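Local coordinates for protein uronate isomerase (Caulobacter crescentus, PDB 2Q01) that catalyses the isomerisation of D-glucuronate to D-fructuronate and of D-galacturonate to D-tagaturonate, at residues B[70-73]-B[74-78]. Numbering follows the deposited sequence.
Sequences FRML and YSQGV. With K (potassium ion), chain D.
A Schellman motif at the C-terminal end of helix 67-74 joins Leu73 to Val78. Val78 N bonds back to Leu73 O at 3.2 Å. Gln76 N reaches the same Leu73 O at 2.9 Å. The two donors approach from opposite faces of the carbonyl plane, and neither lies on a lone pair. The inner bond of the motif, Gly77 N to Tyr74 O, is weak. Gly77 has a positive phi (110°), where a side chain would jam against the preceding carbonyl oxygen. The motif's apolar pair is present too: Leu73 CB meets Val78 CB at 3.9 Å, and the two side chains run alongside each other. With Val78 CG1 anti to the backbone N (chi1 -175°), the other methyl, CG2, lies against Leu73 O and CD2. Both side chains also pack on helix 96-105.

Just before the motif, in the last turn of the helix, Ser75 N bonds to Arg71 O at 2.7 Å. Ser75 OG turns back to Met72 O at 2.5 Å, tilted 27° from the carbonyl plane. The bent Met72 chain brings CE to 3.6 Å from Ser75 OG. Replacing Ser75 by an alanine is likely to leave Met72 O without its hydroxyl partner and Met72 CE without one of its neighbours. Ser75 O binds the potassium ion at 3.0 Å. Ala375, Tyr378, Leu381 and Asn411 of the second subunit also bind it, so the ion bridges the two chains.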
# COMPACT_ATOMS: atom_id res chain seq x y z
N PHE B 70 9.28 -3.30 -25.43
CA PHE B 70 9.57 -2.00 -26.06
C PHE B 70 9.29 -0.76 -25.20
O PHE B 70 9.87 0.29 -25.44
CB PHE B 70 9.09 -1.88 -27.52
CG PHE B 70 7.60 -1.99 -27.73
CD1 PHE B 70 7.07 -3.10 -28.39
CD2 PHE B 70 6.73 -0.96 -27.36
CE1 PHE B 70 5.69 -3.20 -28.62
CE2 PHE B 70 5.36 -1.06 -27.58
CZ PHE B 70 4.84 -2.18 -28.22
N ARG B 71 8.41 -0.89 -24.21
CA ARG B 71 8.24 0.14 -23.19
C ARG B 71 9.59 0.56 -22.62
O ARG B 71 10.00 1.72 -22.75
CB ARG B 71 7.32 -0.35 -22.07
CG ARG B 71 5.87 0.05 -22.24
CD ARG B 71 5.01 -0.47 -21.10
NE ARG B 71 5.52 -0.04 -19.80
CZ ARG B 71 5.05 0.99 -19.11
NH1 ARG B 71 5.57 1.31 -17.94
NH2 ARG B 71 4.05 1.71 -19.60
N MET B 72 10.27 -0.38 -21.97
CA MET B 72 11.58 -0.11 -21.36
C MET B 72 12.54 0.55 -22.32
O MET B 72 13.23 1.50 -21.95
CB MET B 72 12.25 -1.41 -20.86
CG MET B 72 12.08 -1.74 -19.39
SD MET B 72 12.75 -0.62 -18.14
CE MET B 72 14.11 0.17 -18.96
N LEU B 73 12.60 0.04 -23.54
CA LEU B 73 13.50 0.60 -24.53
C LEU B 73 13.06 2.01 -24.92
O LEU B 73 13.88 2.93 -24.89
CB LEU B 73 13.66 -0.33 -25.74
CG LEU B 73 14.72 -1.43 -25.54
CD1 LEU B 73 14.10 -2.73 -25.10
CD2 LEU B 73 15.50 -1.65 -26.80
N TYR B 74 11.77 2.19 -25.21
CA TYR B 74 11.21 3.53 -25.50
C TYR B 74 11.44 4.49 -24.35
O TYR B 74 11.68 5.68 -24.55
CB TYR B 74 9.71 3.46 -25.81
CG TYR B 74 9.11 4.78 -26.21
CD1 TYR B 74 9.40 5.36 -27.45
CD2 TYR B 74 8.23 5.46 -25.37
CE1 TYR B 74 8.84 6.56 -27.83
CE2 TYR B 74 7.67 6.67 -25.74
CZ TYR B 74 7.97 7.21 -26.97
OH TYR B 74 7.42 8.41 -27.35
N SER B 75 11.39 3.95 -23.14
CA SER B 75 11.64 4.70 -21.93
C SER B 75 13.08 5.19 -21.80
O SER B 75 13.36 6.06 -20.97
CB SER B 75 11.26 3.87 -20.70
OG SER B 75 12.37 3.13 -20.19
N GLN B 76 13.98 4.62 -22.59
CA GLN B 76 15.40 4.93 -22.46
C GLN B 76 15.99 5.61 -23.70
O GLN B 76 17.20 5.78 -23.81
CB GLN B 76 16.17 3.66 -22.10
CG GLN B 76 16.01 3.25 -20.64
CD GLN B 76 16.98 3.97 -19.70
OE1 GLN B 76 18.14 4.21 -20.04
NE2 GLN B 76 16.50 4.33 -18.52
N GLY B 77 15.12 6.02 -24.62
CA GLY B 77 15.53 6.81 -25.78
C GLY B 77 15.48 6.10 -27.12
O GLY B 77 15.85 6.68 -28.15
N VAL B 78 15.02 4.85 -27.12
CA VAL B 78 14.94 4.05 -28.35
C VAL B 78 13.63 4.35 -29.08
O VAL B 78 12.57 4.42 -28.44
CB VAL B 78 15.07 2.53 -28.05
CG1 VAL B 78 15.12 1.71 -29.33
CG2 VAL B 78 16.31 2.25 -27.21
K K D . 12.41 7.01 -18.30
O HOH W 1 14.76 8.05 -18.87